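Local coordinates for protein 6-phosphogluconate dehydratase (Shewanella oneidensis, PDB 2GP4) that probably catalyses the dehydration of 6-phosphogluconate to 2-keto-3-deoxy-6-phosphogluconate in the Entner-Doudoroff pathway, and is captured here without its iron-sulfur cluster, at residues L171-C174 with D175-P179; S265-N268 with P269-L273. One frame throughout, in Å; residues are numbered along the deposited sequence.

In the fold
Both contacts are local turns that lead into helices, and both fall within the N-terminal family region of the dehydratase. Contact 1 (171-179) carries the chain from strand 167-171 to helix 179-186, its centre about 11 Å from the centre of the chain. Contact 2 (265-273) opens helix 272-287 and lies farther out, at about 24 Å. Their centres are about 18 Å apart and their nearest atoms about 8 Å, without touching. Helix 252-256 has a partner in each contact: V178 packs on its M253 and L254, while S265 makes a weak hydrogen bond to its E255. Contact 1 carries the family's Cys-Asp-Lys sequence; contact 2 lies away from it.

Contact 1 of 2, residues L171-C174 with D175-P179; sequences LGIC and DKIVP
I173 and I177 meet through their outermost methyls, CD1 against CD1 at 3.4 Å, with the two side chains crossing obliquely. The meeting depends on the different shapes of the two isoleucines: in I173 the last bond is folded (chi2 88°), which turns CD1 toward the I177 side chain, whereas the CG1-CD1 arm of I177 is extended and runs out to meet it. The other branch of I177 turns to the start of the loop, where CG2 lies 4.1 Å from CA of G172. A side chain on G172 would point into this same space, so the glycine lets the isoleucine come close to the backbone. Both isoleucines also touch E117, which flanks the pair. The chain reverses between them in a tight turn over C174, D175 and K176, the Cys-Asp-Lys sequence that is a signature of the dihydroxy-acid and 6-phosphogluconate dehydratases, enzymes that work with an iron-sulfur cluster absent from this apo form. Across the turn, I177 N donates to C174 O at 3.0 Å, a bent bond (N-H...O 131°) whose donor sits well above the carbonyl plane. K176 curls beside the same carbonyl: its chain is kinked, and CG and CE each pass 4.0 Å from C174 O before NZ leaves to bond OE1 of Q137. The first bond of the C174 side chain points away from the returning chain. V178, the N-cap residue of helix 179-186, brings CG2 against the backbone of the first residues, 3.8 Å from I173 O and 4.0 Å from CA of C174. This methyl thus lies against backbone rather than against another side chain of the turn, while V178 also touches M253 and L254 of helix 252-256.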
loop_
_atom_site.group_PDB
_atom_site.type_symbol
_atom_site.label_atom_id
_atom_site.label_comp_id
_atom_site.label_asym_id
_atom_site.label_seq_id
_atom_site.Cartn_x
_atom_site.Cartn_y
_atom_site.Cartn_z
ATOM N N LEU A 171 -11.131 14.132 -2.207
ATOM C CA LEU A 171 -10.151 14.603 -3.186
ATOM C C LEU A 171 -8.724 14.385 -2.675
ATOM O O LEU A 171 -8.166 15.245 -1.985
ATOM C CB LEU A 171 -10.377 16.093 -3.503
ATOM C CG LEU A 171 -11.783 16.680 -3.686
ATOM C CD1 LEU A 171 -11.694 18.178 -3.959
ATOM C CD2 LEU A 171 -12.575 15.992 -4.788
ATOM N N GLY A 172 -8.130 13.244 -3.016
ATOM C CA GLY A 172 -6.830 12.877 -2.458
ATOM C C GLY A 172 -5.808 12.326 -3.433
ATOM O O GLY A 172 -6.154 11.647 -4.403
ATOM N N ILE A 173 -4.538 12.606 -3.143
ATOM C CA ILE A 173 -3.422 12.264 -4.020
ATOM C C ILE A 173 -3.148 10.761 -4.031
ATOM O O ILE A 173 -3.706 10.044 -4.858
ATOM C CB ILE A 173 -2.135 13.086 -3.670
ATOM C CG1 ILE A 173 -2.386 14.596 -3.812
ATOM C CG2 ILE A 173 -0.936 12.652 -4.541
ATOM C CD1 ILE A 173 -2.925 15.278 -2.560
ATOM N N CYS A 174 -2.308 10.295 -3.108
ATOM C CA CYS A 174 -1.863 8.903 -3.086
ATOM C C CYS A 174 -0.955 8.625 -1.879
ATOM O O CYS A 174 -0.602 9.548 -1.139
ATOM C CB CYS A 174 -1.130 8.566 -4.392
ATOM S SG CYS A 174 -0.685 6.818 -4.583
ATOM N N ASP A 175 -0.609 7.344 -1.692
ATOM C CA ASP A 175 0.369 6.852 -0.695
ATOM C C ASP A 175 0.088 7.228 0.764
ATOM O O ASP A 175 -0.371 6.392 1.538
ATOM C CB ASP A 175 1.817 7.208 -1.091
ATOM C CG ASP A 175 2.857 6.679 -0.092
ATOM O OD1 ASP A 175 2.741 5.512 0.358
ATOM O OD2 ASP A 175 3.798 7.439 0.243
ATOM N N LYS A 176 0.398 8.465 1.139
ATOM C CA LYS A 176 0.136 8.946 2.496
ATOM C C LYS A 176 -1.304 9.454 2.602
ATOM O O LYS A 176 -2.012 9.184 3.594
ATOM C CB LYS A 176 1.156 10.013 2.932
ATOM C CG LYS A 176 1.588 10.995 1.839
ATOM C CD LYS A 176 2.903 10.584 1.171
ATOM C CE LYS A 176 2.993 11.182 -0.240
ATOM N NZ LYS A 176 4.384 11.485 -0.691
ATOM N N ILE A 177 -1.732 10.173 1.569
ATOM C CA ILE A 177 -3.119 10.580 1.442
ATOM C C ILE A 177 -3.839 9.486 0.658
ATOM O O ILE A 177 -3.228 8.808 -0.169
ATOM C CB ILE A 177 -3.249 11.958 0.755
ATOM C CG1 ILE A 177 -2.214 12.929 1.331
ATOM C CG2 ILE A 177 -4.648 12.521 0.941
ATOM C CD1 ILE A 177 -2.143 14.265 0.629
ATOM N N VAL A 178 -5.130 9.323 0.923
ATOM C CA VAL A 178 -5.963 8.205 0.443
ATOM C C VAL A 178 -6.175 7.208 1.586
ATOM O O VAL A 178 -7.305 7.058 2.029
ATOM C CB VAL A 178 -5.493 7.513 -0.879
ATOM C CG1 VAL A 178 -6.208 6.187 -1.066
ATOM C CG2 VAL A 178 -5.749 8.394 -2.083
ATOM N N PRO A 179 -5.101 6.544 2.082
ATOM C CA PRO A 179 -5.336 5.632 3.199
ATOM C C PRO A 179 -5.868 6.355 4.429
ATOM O O PRO A 179 -6.767 5.837 5.095
ATOM C CB PRO A 179 -3.945 5.055 3.478
ATOM C CG PRO A 179 -3.206 5.217 2.196
ATOM C CD PRO A 179 -3.678 6.533 1.691
#

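Contact 2 of 2, residues S265-N268 with P269-L273; sequences SFVN and PDDPL
V267 and L273 meet at about a right angle across a type I beta turn, N268 to D271, that delivers the chain into helix 272-287; V267 CG2 lies 3.8 Å from L273 CD2. The other methyl of V267, CG1, stands opposite the backbone N (chi1 -174°) and reaches the CB atoms of both D271 and L273, each at 4.0 Å, so one valine bridges the N-cap residue and the first turn of the helix. R274 and L277 of that helix extend the same packing. N268 follows, and its amide lies beside the next ring, with ND2 3.4 Å from P269 CD. The backbone carbonyl of N268 closes the turn: D271 N donates to N268 O at 3.3 Å, fairly straight (158°) but from above the carbonyl plane. Although D271 occupies the N-cap position, its carboxylate makes no capping bond; OD1 instead accepts from Q226 NE2, while OD2 lies close to the like-charged E229. With an alanine in place of D271, Q226 NE2 would probably lose its acceptor and N268 CB the carboxylate that covers it. That cover is close, D271 OD1 resting 3.2 Å from N268 CB.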
loop_
_atom_site.group_PDB
_atom_site.type_symbol
_atom_site.label_atom_id
_atom_site.label_comp_id
_atom_site.label_asym_id
_atom_site.label_seq_id
_atom_site.Cartn_x
_atom_site.Cartn_y
_atom_site.Cartn_z
ATOM N N SER A 265 -8.567 7.541 -12.717
ATOM C CA SER A 265 -7.302 7.998 -12.140
ATOM C C SER A 265 -6.205 8.314 -13.163
ATOM O O SER A 265 -5.191 8.927 -12.821
ATOM C CB SER A 265 -6.784 7.008 -11.083
ATOM O OG SER A 265 -6.827 5.668 -11.535
ATOM N N PHE A 266 -6.416 7.917 -14.413
ATOM C CA PHE A 266 -5.386 8.057 -15.442
ATOM C C PHE A 266 -5.658 9.159 -16.447
ATOM O O PHE A 266 -4.894 9.335 -17.396
ATOM C CB PHE A 266 -5.176 6.728 -16.165
ATOM C CG PHE A 266 -4.733 5.631 -15.261
ATOM C CD1 PHE A 266 -3.401 5.525 -14.878
ATOM C CD2 PHE A 266 -5.652 4.718 -14.766
ATOM C CE1 PHE A 266 -2.993 4.515 -14.030
ATOM C CE2 PHE A 266 -5.252 3.706 -13.918
ATOM C CZ PHE A 266 -3.917 3.603 -13.550
ATOM N N VAL A 267 -6.743 9.894 -16.240
ATOM C CA VAL A 267 -7.068 11.026 -17.092
ATOM C C VAL A 267 -6.211 12.211 -16.660
ATOM O O VAL A 267 -6.092 12.502 -15.466
ATOM C CB VAL A 267 -8.573 11.382 -17.027
ATOM C CG1 VAL A 267 -8.917 12.465 -18.037
ATOM C CG2 VAL A 267 -9.416 10.146 -17.283
ATOM N N ASN A 268 -5.594 12.866 -17.639
ATOM C CA ASN A 268 -4.772 14.044 -17.400
ATOM C C ASN A 268 -5.629 15.122 -16.740
ATOM O O ASN A 268 -6.809 15.248 -17.075
ATOM C CB ASN A 268 -4.202 14.545 -18.729
ATOM C CG ASN A 268 -2.842 15.190 -18.579
ATOM O OD1 ASN A 268 -1.822 14.503 -18.501
ATOM N ND2 ASN A 268 -2.816 16.519 -18.550
ATOM N N PRO A 269 -5.054 15.882 -15.782
ATOM C CA PRO A 269 -5.802 16.918 -15.051
ATOM C C PRO A 269 -6.494 17.977 -15.914
ATOM O O PRO A 269 -7.649 18.317 -15.649
ATOM C CB PRO A 269 -4.725 17.568 -14.164
ATOM C CG PRO A 269 -3.713 16.511 -13.976
ATOM C CD PRO A 269 -3.665 15.784 -15.294
ATOM N N ASP A 270 -5.804 18.486 -16.935
ATOM C CA ASP A 270 -6.334 19.586 -17.756
ATOM C C ASP A 270 -7.328 19.151 -18.845
ATOM O O ASP A 270 -7.802 19.982 -19.625
ATOM C CB ASP A 270 -5.187 20.400 -18.381
ATOM C CG ASP A 270 -4.396 21.205 -17.350
ATOM O OD1 ASP A 270 -4.798 21.254 -16.163
ATOM O OD2 ASP A 270 -3.362 21.796 -17.735
ATOM N N ASP A 271 -7.648 17.860 -18.884
ATOM C CA ASP A 271 -8.512 17.300 -19.925
ATOM C C ASP A 271 -10.001 17.551 -19.688
ATOM O O ASP A 271 -10.468 17.482 -18.554
ATOM C CB ASP A 271 -8.257 15.799 -20.064
ATOM C CG ASP A 271 -6.902 15.489 -20.681
ATOM O OD1 ASP A 271 -6.009 16.369 -20.656
ATOM O OD2 ASP A 271 -6.725 14.361 -21.191
ATOM N N PRO A 272 -10.753 17.858 -20.763
ATOM C CA PRO A 272 -12.212 17.966 -20.644
ATOM C C PRO A 272 -12.904 16.660 -20.230
ATOM O O PRO A 272 -14.028 16.706 -19.733
ATOM C CB PRO A 272 -12.658 18.402 -22.048
ATOM C CG PRO A 272 -11.534 18.050 -22.946
ATOM C CD PRO A 272 -10.289 18.167 -22.128
ATOM N N LEU A 273 -12.248 15.518 -20.432
ATOM C CA LEU A 273 -12.756 14.247 -19.911
ATOM C C LEU A 273 -12.715 14.239 -18.383
ATOM O O LEU A 273 -13.679 13.824 -17.733
ATOM C CB LEU A 273 -11.978 13.049 -20.474
ATOM C CG LEU A 273 -12.370 11.654 -19.958
ATOM C CD1 LEU A 273 -13.813 11.302 -20.309
ATOM C CD2 LEU A 273 -11.422 10.589 -20.475
#